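Local coordinates for methyl-coenzyme M reductase I beta subunit (Methanosarcina barkeri, PDB 1E6Y), which forms part of methyl-coenzyme M reductase I, which uses coenzyme B and the nickel cofactor F430 to release methane from methyl-coenzyme M in the last step of methanogenesis, at residues M36-S41 with Q172-I177; R40-N45 with S125-G130; S107-S112 with D414-I419; S187-M192 with S217-M222. One frame throughout, in Å; residues are numbered along the deposited sequence.

Contact 1 of 4, residues M36-S41 with Q172-I177; sequences MDTKRS and QGILSI
Thr-38 lays its methyl group over the branched side chains of Ile-174 and Leu-175, crossing each at about a right angle. Its CG2, anti to the backbone N, stands 3.9 Å from Ile-174 CB and as far from Leu-175 CG, so this one methyl carries nearly all the apolar contact. Threonine suits the place because its two branches separate the tasks: OG1 turns back along the helix to hydrogen bond with Ile-34 O, and also with Tyr-214 OH. The contact lies where helix 29-40 gives way to strand 41-45 of a four-stranded antiparallel sheet, and the chain of 172-177 is just leaving the outer strand 171-172 of that sheet. A water joins the two: it accepts from Ile-174 N at 2.9 Å and donates to Thr-38 O at 2.8 Å and to Ser-41 O at 2.7 Å, satisfying three main-chain groups. Within 36-41, Ser-41 OG donates to Asp-37 O at 2.7 Å, in the carbonyl plane and on a lone pair. Arg-40 forms a side-on salt bridge with Asp-37, NE and NH2 both reaching OD1; NE lies 2.9 Å from Asp-37 OD1 and 33° above the carboxylate plane.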
loop_
_atom_site.group_PDB
_atom_site.type_symbol
_atom_site.label_atom_id
_atom_site.label_comp_id
_atom_site.label_asym_id
_atom_site.label_seq_id
_atom_site.Cartn_x
_atom_site.Cartn_y
_atom_site.Cartn_z
ATOM N N MET E 36 16.819 9.048 -22.244
ATOM C CA MET E 36 17.056 10.359 -21.644
ATOM C C MET E 36 15.929 11.349 -21.947
ATOM O O MET E 36 15.456 12.047 -21.050
ATOM C CB MET E 36 18.391 10.931 -22.128
ATOM C CG MET E 36 18.660 12.357 -21.673
ATOM S SD MET E 36 18.660 12.570 -19.875
ATOM C CE MET E 36 20.239 11.834 -19.455
ATOM N N ASP E 37 15.496 11.401 -23.202
ATOM C CA ASP E 37 14.416 12.299 -23.596
ATOM C C ASP E 37 13.090 11.905 -22.956
ATOM O O ASP E 37 12.292 12.765 -22.590
ATOM C CB ASP E 37 14.272 12.326 -25.120
ATOM C CG ASP E 37 15.369 13.133 -25.797
ATOM O OD1 ASP E 37 16.210 13.735 -25.094
ATOM O OD2 ASP E 37 15.399 13.151 -27.046
ATOM N N THR E 38 12.879 10.602 -22.796
ATOM C CA THR E 38 11.696 10.093 -22.110
ATOM C C THR E 38 11.734 10.464 -20.630
ATOM O O THR E 38 10.730 10.897 -20.064
ATOM C CB THR E 38 11.597 8.562 -22.250
ATOM O OG1 THR E 38 11.523 8.220 -23.640
ATOM C CG2 THR E 38 10.358 8.031 -21.543
ATOM N N LYS E 39 12.913 10.353 -20.024
ATOM C CA LYS E 39 13.078 10.700 -18.618
ATOM C C LYS E 39 12.898 12.196 -18.367
ATOM O O LYS E 39 12.238 12.588 -17.406
ATOM C CB LYS E 39 14.455 10.258 -18.112
ATOM C CG LYS E 39 14.622 8.748 -17.990
ATOM C CD LYS E 39 16.031 8.381 -17.553
ATOM C CE LYS E 39 16.293 8.782 -16.109
ATOM N NZ LYS E 39 17.640 8.336 -15.653
ATOM N N ARG E 40 13.451 13.031 -19.246
ATOM C CA ARG E 40 13.556 14.461 -18.929
ATOM C C ARG E 40 12.402 15.288 -19.438
ATOM O O ARG E 40 12.355 16.507 -19.209
ATOM C CB ARG E 40 14.883 14.991 -19.509
ATOM C CG ARG E 40 14.831 15.234 -21.013
ATOM C CD ARG E 40 16.235 15.480 -21.560
ATOM N NE ARG E 40 16.291 15.751 -22.982
ATOM C CZ ARG E 40 16.375 16.910 -23.622
ATOM N NH1 ARG E 40 16.434 18.071 -22.967
ATOM N NH2 ARG E 40 16.422 16.945 -24.957
ATOM N N SER E 41 11.426 14.656 -20.084
ATOM C CA SER E 41 10.351 15.405 -20.742
ATOM C C SER E 41 8.963 15.168 -20.154
ATOM O O SER E 41 8.608 14.042 -19.805
ATOM C CB SER E 41 10.317 15.084 -22.235
ATOM O OG SER E 41 11.573 15.320 -22.841
ATOM N N GLN E 172 1.763 15.548 -17.411
ATOM C CA GLN E 172 1.933 14.117 -17.662
ATOM C C GLN E 172 3.236 13.883 -18.405
ATOM O O GLN E 172 3.617 14.677 -19.265
ATOM C CB GLN E 172 0.813 13.561 -18.544
ATOM C CG GLN E 172 -0.607 13.775 -18.070
ATOM C CD GLN E 172 -1.613 13.252 -19.086
ATOM O OE1 GLN E 172 -1.282 12.408 -19.924
ATOM N NE2 GLN E 172 -2.832 13.788 -19.049
ATOM N N GLY E 173 3.810 12.703 -18.205
ATOM C CA GLY E 173 4.902 12.260 -19.049
ATOM C C GLY E 173 4.587 10.907 -19.656
ATOM O O GLY E 173 3.479 10.390 -19.498
ATOM N N ILE E 174 5.560 10.333 -20.354
ATOM C CA ILE E 174 5.426 8.996 -20.919
ATOM C C ILE E 174 5.483 7.930 -19.821
ATOM O O ILE E 174 4.804 6.906 -19.904
ATOM C CB ILE E 174 6.535 8.738 -21.970
ATOM C CG1 ILE E 174 6.358 9.704 -23.145
ATOM C CG2 ILE E 174 6.487 7.300 -22.464
ATOM C CD1 ILE E 174 7.512 9.715 -24.109
ATOM N N LEU E 175 6.239 8.213 -18.762
ATOM C CA LEU E 175 6.391 7.283 -17.644
ATOM C C LEU E 175 5.353 7.556 -16.556
ATOM O O LEU E 175 4.551 8.483 -16.665
ATOM C CB LEU E 175 7.801 7.397 -17.053
ATOM C CG LEU E 175 8.965 7.239 -18.034
ATOM C CD1 LEU E 175 10.277 7.613 -17.360
ATOM C CD2 LEU E 175 9.007 5.809 -18.545
ATOM N N SER E 176 5.352 6.721 -15.524
ATOM C CA SER E 176 4.449 6.895 -14.391
ATOM C C SER E 176 5.215 7.574 -13.251
ATOM O O SER E 176 6.028 8.465 -13.497
ATOM C CB SER E 176 3.916 5.529 -13.948
ATOM O OG SER E 176 2.838 5.664 -13.041
ATOM N N ILE E 177 4.894 7.218 -12.010
ATOM C CA ILE E 177 5.743 7.573 -10.874
ATOM C C ILE E 177 6.436 6.311 -10.362
ATOM O O ILE E 177 5.936 5.202 -10.555
ATOM C CB ILE E 177 4.930 8.242 -9.725
ATOM C CG1 ILE E 177 3.908 7.263 -9.138
ATOM C CG2 ILE E 177 4.236 9.495 -10.239
ATOM C CD1 ILE E 177 3.245 7.765 -7.866
HETATM O O HOH W 1 8.117 11.554 -20.811
#

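Contact 2 of 4, residues R40-N45 with S125-G130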
loop_
_atom_site.group_PDB
_atom_site.type_symbol
_atom_site.label_atom_id
_atom_site.label_comp_id
_atom_site.label_asym_id
_atom_site.label_seq_id
_atom_site.Cartn_x
_atom_site.Cartn_y
_atom_site.Cartn_z
ATOM N N ARG E 40 13.451 13.031 -19.246
ATOM C CA ARG E 40 13.556 14.461 -18.929
ATOM C C ARG E 40 12.402 15.288 -19.438
ATOM O O ARG E 40 12.355 16.507 -19.209
ATOM C CB ARG E 40 14.883 14.991 -19.509
ATOM C CG ARG E 40 14.831 15.234 -21.013
ATOM C CD ARG E 40 16.235 15.480 -21.560
ATOM N NE ARG E 40 16.291 15.751 -22.982
ATOM C CZ ARG E 40 16.375 16.910 -23.622
ATOM N NH1 ARG E 40 16.434 18.071 -22.967
ATOM N NH2 ARG E 40 16.422 16.945 -24.957
ATOM N N SER E 41 11.426 14.656 -20.084
ATOM C CA SER E 41 10.351 15.405 -20.742
ATOM C C SER E 41 8.963 15.168 -20.154
ATOM O O SER E 41 8.608 14.042 -19.805
ATOM C CB SER E 41 10.317 15.084 -22.235
ATOM O OG SER E 41 11.573 15.320 -22.841
ATOM N N VAL E 42 8.177 16.239 -20.059
ATOM C CA VAL E 42 6.764 16.141 -19.704
ATOM C C VAL E 42 5.898 17.031 -20.591
ATOM O O VAL E 42 6.394 17.943 -21.252
ATOM C CB VAL E 42 6.497 16.528 -18.220
ATOM C CG1 VAL E 42 7.226 15.577 -17.287
ATOM C CG2 VAL E 42 6.908 17.982 -17.957
ATOM N N ALA E 43 4.608 16.719 -20.635
ATOM C CA ALA E 43 3.617 17.552 -21.303
ATOM C C ALA E 43 2.811 18.299 -20.251
ATOM O O ALA E 43 2.526 17.765 -19.179
ATOM C CB ALA E 43 2.692 16.686 -22.149
ATOM N N VAL E 44 2.477 19.549 -20.548
ATOM C CA VAL E 44 1.615 20.337 -19.675
ATOM C C VAL E 44 0.407 20.820 -20.464
ATOM O O VAL E 44 0.546 21.333 -21.573
ATOM C CB VAL E 44 2.365 21.559 -19.086
ATOM C CG1 VAL E 44 1.414 22.415 -18.257
ATOM C CG2 VAL E 44 3.524 21.090 -18.228
ATOM N N ASN E 45 -0.779 20.587 -19.916
ATOM C CA ASN E 45 -2.017 20.981 -20.569
ATOM C C ASN E 45 -2.418 22.388 -20.121
ATOM O O ASN E 45 -3.049 22.564 -19.078
ATOM C CB ASN E 45 -3.121 19.972 -20.233
ATOM C CG ASN E 45 -4.371 20.171 -21.069
ATOM O OD1 ASN E 45 -4.535 21.194 -21.734
ATOM N ND2 ASN E 45 -5.270 19.196 -21.024
ATOM N N SER E 125 12.157 14.651 -11.657
ATOM C CA SER E 125 12.535 16.061 -11.759
ATOM C C SER E 125 11.908 16.743 -12.976
ATOM O O SER E 125 11.573 17.923 -12.916
ATOM C CB SER E 125 14.061 16.230 -11.790
ATOM O OG SER E 125 14.628 15.683 -12.967
ATOM N N ALA E 126 11.678 15.987 -14.050
ATOM C CA ALA E 126 11.012 16.535 -15.235
ATOM C C ALA E 126 9.602 17.029 -14.902
ATOM O O ALA E 126 9.171 18.080 -15.384
ATOM C CB ALA E 126 10.950 15.488 -16.338
ATOM N N THR E 127 8.901 16.271 -14.060
ATOM C CA THR E 127 7.543 16.609 -13.654
ATOM C C THR E 127 7.527 17.732 -12.622
ATOM O O THR E 127 6.784 18.699 -12.764
ATOM C CB THR E 127 6.815 15.380 -13.074
ATOM O OG1 THR E 127 6.669 14.390 -14.100
ATOM C CG2 THR E 127 5.435 15.761 -12.554
ATOM N N THR E 128 8.343 17.597 -11.582
ATOM C CA THR E 128 8.318 18.551 -10.480
ATOM C C THR E 128 8.861 19.918 -10.889
ATOM O O THR E 128 8.273 20.944 -10.556
ATOM C CB THR E 128 9.108 18.030 -9.266
ATOM O OG1 THR E 128 10.460 17.759 -9.650
ATOM C CG2 THR E 128 8.472 16.759 -8.724
ATOM N N VAL E 129 9.957 19.927 -11.646
ATOM C CA VAL E 129 10.523 21.174 -12.158
ATOM C C VAL E 129 9.615 21.788 -13.225
ATOM O O VAL E 129 9.356 22.990 -13.207
ATOM C CB VAL E 129 11.937 20.956 -12.752
ATOM C CG1 VAL E 129 12.451 22.245 -13.379
ATOM C CG2 VAL E 129 12.896 20.490 -11.663
ATOM N N GLY E 130 9.096 20.952 -14.124
ATOM C CA GLY E 130 8.134 21.428 -15.107
ATOM C C GLY E 130 6.915 22.075 -14.467
ATOM O O GLY E 130 6.556 23.208 -14.799
#
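Helix 125-141 packs here on one face of an antiparallel sheet, its first turns running beneath strand 41-45 at an angle of 42° with the axes only 7.4 Å apart. Small residues allow so close an approach. Ala-126 points its CB at the strand's entry, 3.4 Å from Arg-40 O; a single methyl fits against the main chain here. Val-42 carries most of the strand's share of the contact. Its chi1 of -62° puts CG2 in the crowded position between backbone N and carbonyl carbon, and CG1 beside the N, so both methyls rest on the Ala-126 peptide, CG1 lying 3.8 Å from Ala-126 CB. The same CG1 is 3.4 Å from OG1 of Thr-127, a partly exposed residue whose side chain crosses that of Val-42 at about a right angle. Gly-130 helps on the next turn, since a CB there would sit about 3.1 Å from Val-42 CG2. Beyond this tight part the contact loosens: strand and helix part, and Val-44 only skirts the helix without a close touch. The strand's other face, with Ser-41 and Ala-43, is covered by helix 405-416, while Thr-128 OG1 binds Glu-221 O of the second subunit. Ala-126 O, which receives Gly-130 N at 3.1 Å, is also touched by Val-42 CG2 at 3.4 Å.

Contact 3 of 4, residues S107-S112 with D414-I419; sequences SLLIQS and DVFGAI
Strand 107-111 faces the last turn of helix 405-416, the backbones coming nearest at Leu-109 and Val-415, whose CA atoms are 5.7 Å apart. Past the helix a type I beta turn from Phe-416 to Ile-419 brings the chain back toward the strand. Leu-109 holds CG anti to its backbone N, chi1 171° and chi2 66° together bringing CD1 to within 3.5 Å of Val-415 CG1 and 3.8 Å of Phe-416 CE2. Val-415 CG1 also lies over one face of the Phe-416 ring, toward its rim, so leucine, valine and phenylalanine fill one apolar cluster. The alternation is that of a sheet with helices on both sides: Ser-107, Leu-109 and Gln-111 meet helix 405-416 and its turn, whereas Leu-108 and Ile-110 pack on helix 78-89. An alanine in place of Leu-109 would remove CG and both methyls and would probably loosen the cluster around Val-415 and the Phe-416 ring. Ser-107, small enough for the helix to come close, has its OG 3.7 Å from Val-415 CG2, buried without a polar partner. Gln-111 meets Ile-419 tip to tip, NE2 to CD1 at 4.0 Å, while its amide hydrogen bonds with Asn-98 through OE1 and with Ser-41 OG through NE2.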
loop_
_atom_site.group_PDB
_atom_site.type_symbol
_atom_site.label_atom_id
_atom_site.label_comp_id
_atom_site.label_asym_id
_atom_site.label_seq_id
_atom_site.Cartn_x
_atom_site.Cartn_y
_atom_site.Cartn_z
ATOM N N SER E 107 -1.085 23.299 -25.171
ATOM C CA SER E 107 -0.172 22.502 -24.355
ATOM C C SER E 107 1.293 22.836 -24.616
ATOM O O SER E 107 1.620 23.507 -25.596
ATOM C CB SER E 107 -0.415 21.010 -24.593
ATOM O OG SER E 107 -0.077 20.637 -25.916
ATOM N N LEU E 108 2.160 22.417 -23.696
ATOM C CA LEU E 108 3.602 22.614 -23.829
ATOM C C LEU E 108 4.340 21.283 -23.761
ATOM O O LEU E 108 3.948 20.387 -23.015
ATOM C CB LEU E 108 4.138 23.516 -22.709
ATOM C CG LEU E 108 3.655 24.961 -22.586
ATOM C CD1 LEU E 108 4.270 25.586 -21.340
ATOM C CD2 LEU E 108 4.030 25.756 -23.830
ATOM N N LEU E 109 5.419 21.174 -24.529
ATOM C CA LEU E 109 6.456 20.183 -24.270
ATOM C C LEU E 109 7.524 20.842 -23.404
ATOM O O LEU E 109 8.053 21.896 -23.760
ATOM C CB LEU E 109 7.084 19.706 -25.585
ATOM C CG LEU E 109 8.342 18.831 -25.501
ATOM C CD1 LEU E 109 8.018 17.486 -24.859
ATOM C CD2 LEU E 109 8.915 18.630 -26.897
ATOM N N ILE E 110 7.767 20.276 -22.226
ATOM C CA ILE E 110 8.842 20.756 -21.367
ATOM C C ILE E 110 9.902 19.679 -21.228
ATOM O O ILE E 110 9.671 18.645 -20.599
ATOM C CB ILE E 110 8.332 21.138 -19.957
ATOM C CG1 ILE E 110 7.207 22.170 -20.062
ATOM C CG2 ILE E 110 9.484 21.703 -19.118
ATOM C CD1 ILE E 110 6.634 22.578 -18.727
ATOM N N GLN E 111 11.033 19.889 -21.890
ATOM C CA GLN E 111 12.174 18.994 -21.763
ATOM C C GLN E 111 13.224 19.642 -20.873
ATOM O O GLN E 111 13.792 20.680 -21.223
ATOM C CB GLN E 111 12.770 18.686 -23.139
ATOM C CG GLN E 111 11.737 18.262 -24.167
ATOM C CD GLN E 111 12.358 17.651 -25.400
ATOM O OE1 GLN E 111 12.812 18.360 -26.296
ATOM N NE2 GLN E 111 12.372 16.324 -25.459
ATOM N N SER E 112 13.384 19.093 -19.673
ATOM C CA SER E 112 14.433 19.527 -18.759
ATOM C C SER E 112 15.793 19.269 -19.396
ATOM O O SER E 112 15.945 18.341 -20.194
ATOM C CB SER E 112 14.335 18.760 -17.436
ATOM O OG SER E 112 13.299 19.276 -16.621
ATOM N N ASP E 414 0.209 14.227 -29.083
ATOM C CA ASP E 414 0.348 15.603 -29.553
ATOM C C ASP E 414 1.708 16.195 -29.181
ATOM O O ASP E 414 2.358 16.845 -30.004
ATOM C CB ASP E 414 -0.763 16.482 -28.962
ATOM C CG ASP E 414 -2.149 16.116 -29.481
ATOM O OD1 ASP E 414 -2.257 15.581 -30.608
ATOM O OD2 ASP E 414 -3.134 16.377 -28.761
ATOM N N VAL E 415 2.165 15.897 -27.969
ATOM C CA VAL E 415 3.364 16.522 -27.424
ATOM C C VAL E 415 4.650 15.761 -27.753
ATOM O O VAL E 415 5.692 16.377 -27.965
ATOM C CB VAL E 415 3.231 16.707 -25.890
ATOM C CG1 VAL E 415 4.539 17.187 -25.293
ATOM C CG2 VAL E 415 2.123 17.707 -25.584
ATOM N N PHE E 416 4.568 14.435 -27.847
ATOM C CA PHE E 416 5.758 13.603 -28.025
ATOM C C PHE E 416 5.860 12.961 -29.406
ATOM O O PHE E 416 6.925 12.478 -29.794
ATOM C CB PHE E 416 5.804 12.506 -26.955
ATOM C CG PHE E 416 6.048 13.023 -25.566
ATOM C CD1 PHE E 416 4.989 13.219 -24.685
ATOM C CD2 PHE E 416 7.338 13.330 -25.145
ATOM C CE1 PHE E 416 5.211 13.718 -23.402
ATOM C CE2 PHE E 416 7.571 13.827 -23.866
ATOM C CZ PHE E 416 6.504 14.021 -22.991
ATOM N N GLY E 417 4.756 12.970 -30.151
ATOM C CA GLY E 417 4.714 12.279 -31.429
ATOM C C GLY E 417 5.515 12.931 -32.543
ATOM O O GLY E 417 5.692 12.340 -33.610
ATOM N N ALA E 418 6.003 14.143 -32.300
ATOM C CA ALA E 418 6.756 14.885 -33.305
ATOM C C ALA E 418 8.260 14.820 -33.062
ATOM O O ALA E 418 9.037 15.424 -33.801
ATOM C CB ALA E 418 6.291 16.337 -33.347
ATOM N N ILE E 419 8.665 14.100 -32.019
ATOM C CA ILE E 419 10.080 13.848 -31.756
ATOM C C ILE E 419 10.599 12.750 -32.692
ATOM O O ILE E 419 10.113 11.616 -32.665
ATOM C CB ILE E 419 10.313 13.419 -30.287
ATOM C CG1 ILE E 419 9.889 14.543 -29.339
ATOM C CG2 ILE E 419 11.779 13.066 -30.064
ATOM C CD1 ILE E 419 10.045 14.198 -27.876
#

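Contact 4 of 4, residues S187-M192 with S217-M222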
loop_
_atom_site.group_PDB
_atom_site.type_symbol
_atom_site.label_atom_id
_atom_site.label_comp_id
_atom_site.label_asym_id
_atom_site.label_seq_id
_atom_site.Cartn_x
_atom_site.Cartn_y
_atom_site.Cartn_z
ATOM N N SER E 187 10.680 0.800 -14.131
ATOM C CA SER E 187 10.173 2.130 -14.476
ATOM C C SER E 187 9.906 2.313 -15.972
ATOM O O SER E 187 8.857 2.828 -16.359
ATOM C CB SER E 187 11.136 3.209 -13.988
ATOM O OG SER E 187 11.165 3.261 -12.572
ATOM N N LEU E 188 10.833 1.850 -16.808
ATOM C CA LEU E 188 10.689 1.970 -18.259
ATOM C C LEU E 188 9.678 0.968 -18.816
ATOM O O LEU E 188 9.304 1.040 -19.989
ATOM C CB LEU E 188 12.046 1.787 -18.951
ATOM C CG LEU E 188 13.120 2.815 -18.582
ATOM C CD1 LEU E 188 14.448 2.453 -19.230
ATOM C CD2 LEU E 188 12.668 4.202 -19.009
ATOM N N ARG E 189 9.236 0.036 -17.975
ATOM C CA ARG E 189 8.169 -0.884 -18.365
ATOM C C ARG E 189 6.796 -0.338 -18.057
ATOM O O ARG E 189 5.800 -0.833 -18.595
ATOM C CB ARG E 189 8.396 -2.237 -17.695
ATOM C CG ARG E 189 9.781 -2.810 -17.975
ATOM C CD ARG E 189 9.880 -4.294 -17.660
ATOM N NE ARG E 189 9.069 -5.058 -18.623
ATOM C CZ ARG E 189 8.889 -6.380 -18.435
ATOM N NH1 ARG E 189 8.162 -6.987 -19.372
ATOM N NH2 ARG E 189 9.417 -6.985 -17.393
ATOM N N ASN E 190 6.717 0.722 -17.259
ATOM C CA ASN E 190 5.417 1.311 -16.955
ATOM C C ASN E 190 5.015 2.392 -17.960
ATOM O O ASN E 190 4.895 3.571 -17.615
ATOM C CB ASN E 190 5.398 1.876 -15.531
ATOM C CG ASN E 190 3.992 1.974 -14.970
ATOM O OD1 ASN E 190 3.013 1.711 -15.671
ATOM N ND2 ASN E 190 3.884 2.311 -13.688
ATOM N N ILE E 191 4.786 1.973 -19.203
ATOM C CA ILE E 191 4.355 2.873 -20.270
ATOM C C ILE E 191 3.197 2.212 -21.008
ATOM O O ILE E 191 3.384 1.186 -21.662
ATOM C CB ILE E 191 5.505 3.138 -21.282
ATOM C CG1 ILE E 191 6.729 3.700 -20.556
ATOM C CG2 ILE E 191 5.038 4.099 -22.370
ATOM C CD1 ILE E 191 7.989 3.695 -21.387
ATOM N N MET E 192 1.999 2.779 -20.892
ATOM C CA MET E 192 0.820 2.125 -21.451
ATOM C C MET E 192 0.890 2.075 -22.974
ATOM O O MET E 192 1.484 2.951 -23.611
ATOM C CB MET E 192 -0.472 2.811 -20.974
ATOM C CG MET E 192 -0.979 3.937 -21.854
ATOM S SD MET E 192 -2.372 4.819 -21.104
ATOM C CE MET E 192 -3.596 3.515 -20.964
ATOM N N SER E 217 15.122 -2.128 -22.456
ATOM C CA SER E 217 15.801 -1.227 -21.527
ATOM C C SER E 217 15.382 -1.542 -20.094
ATOM O O SER E 217 16.210 -1.538 -19.181
ATOM C CB SER E 217 15.480 0.231 -21.856
ATOM O OG SER E 217 16.062 0.608 -23.092
ATOM N N GLY E 218 14.114 -1.913 -19.928
ATOM C CA GLY E 218 13.625 -2.384 -18.645
ATOM C C GLY E 218 14.249 -3.705 -18.229
ATOM O O GLY E 218 14.771 -3.815 -17.120
ATOM N N ILE E 219 14.240 -4.692 -19.125
ATOM C CA ILE E 219 14.848 -5.995 -18.842
ATOM C C ILE E 219 16.322 -5.843 -18.456
ATOM O O ILE E 219 16.784 -6.468 -17.503
ATOM C CB ILE E 219 14.737 -6.953 -20.057
ATOM C CG1 ILE E 219 13.267 -7.133 -20.458
ATOM C CG2 ILE E 219 15.362 -8.305 -19.724
ATOM C CD1 ILE E 219 12.375 -7.668 -19.346
ATOM N N PHE E 220 17.020 -4.926 -19.119
ATOM C CA PHE E 220 18.411 -4.649 -18.787
ATOM C C PHE E 220 18.547 -4.038 -17.392
ATOM O O PHE E 220 19.418 -4.437 -16.618
ATOM C CB PHE E 220 19.038 -3.722 -19.832
ATOM C CG PHE E 220 19.674 -4.452 -20.985
ATOM C CD1 PHE E 220 18.893 -5.149 -21.900
ATOM C CD2 PHE E 220 21.056 -4.459 -21.142
ATOM C CE1 PHE E 220 19.478 -5.846 -22.955
ATOM C CE2 PHE E 220 21.652 -5.152 -22.193
ATOM C CZ PHE E 220 20.863 -5.846 -23.101
ATOM N N GLU E 221 17.661 -3.107 -17.053
ATOM C CA GLU E 221 17.708 -2.480 -15.734
ATOM C C GLU E 221 17.254 -3.445 -14.632
ATOM O O GLU E 221 17.657 -3.306 -13.475
ATOM C CB GLU E 221 16.859 -1.205 -15.711
ATOM C CG GLU E 221 17.184 -0.296 -14.528
ATOM C CD GLU E 221 16.475 1.047 -14.565
ATOM O OE1 GLU E 221 15.605 1.262 -15.438
ATOM O OE2 GLU E 221 16.795 1.894 -13.708
ATOM N N MET E 222 16.465 -4.450 -15.013
ATOM C CA MET E 222 16.045 -5.523 -14.104
ATOM C C MET E 222 17.169 -6.519 -13.824
ATOM O O MET E 222 17.017 -7.416 -12.994
ATOM C CB MET E 222 14.862 -6.294 -14.699
ATOM C CG MET E 222 13.538 -5.558 -14.692
ATOM S SD MET E 222 12.372 -6.310 -15.834
ATOM C CE MET E 222 12.345 -8.019 -15.243
HETATM O O HOH W 2 13.226 0.211 -16.448
#
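The guanidinium of Arg-189 has Ile-219 CD1 over one face, 3.6 Å above the plane and displaced toward the rim, while the sulphur of Met-222 approaches obliquely, SD to Arg-189 NH2 at 3.4 Å. A methyl can lie on that face without competing for the N-H groups, and the thioether also packs on CD; NH1 makes a salt bridge with Glu-215 and a hydrogen bond with Ser-382 O. The other flat group, the Glu-221 carboxylate, is gripped by main-chain nitrogens of the second subunit, Ala-121 N at OE1 and Asp-122 N at OE2. A water donates to OE1 of Glu-221 at 2.8 Å and accepts from Leu-188 N at 2.9 Å. Leu-188 CD1 rests 3.6 Å from Ser-217 CB. Gly-218 lets the arginine stem pass, Arg-189 CG being 3.9 Å from its CA, where any CB would collide. A leucine in place of Arg-189 would lose the Glu-215 salt bridge and would probably leave the loop less firmly fixed to the helix. The loop leading to helix 193-199 forms a 3-10 segment at 187-189 and lies against the C-terminal part of helix 204-221; Ser-217 also packs on helix 29-40, and Ile-219 and Phe-220 on helix 228-241.

All four contacts are mainly buried, yet only contact 3 has no other protein chain touching its segments; the rest reach the second subunit. Contacts 1 and 2 share Arg-40 and Ser-41, where helix 29-40 becomes strand 41-45. Contacts 2 and 3 use neighbouring strands of one sheet, with helix 125-141 on one face and helix 405-416 on the other; contact 3 joins the N- and C-terminal family regions. Around the sheet, contacts 2 and 3 are largely apolar, whereas contacts 1 and 4, both involving loops, add a bridging water. In contact 4 Arg-189 and Glu-221 take part directly; the salt bridge of contact 1 stays within 36-41. Ile-191 of contact 4 touches Ile-174 and Leu-175 of contact 1.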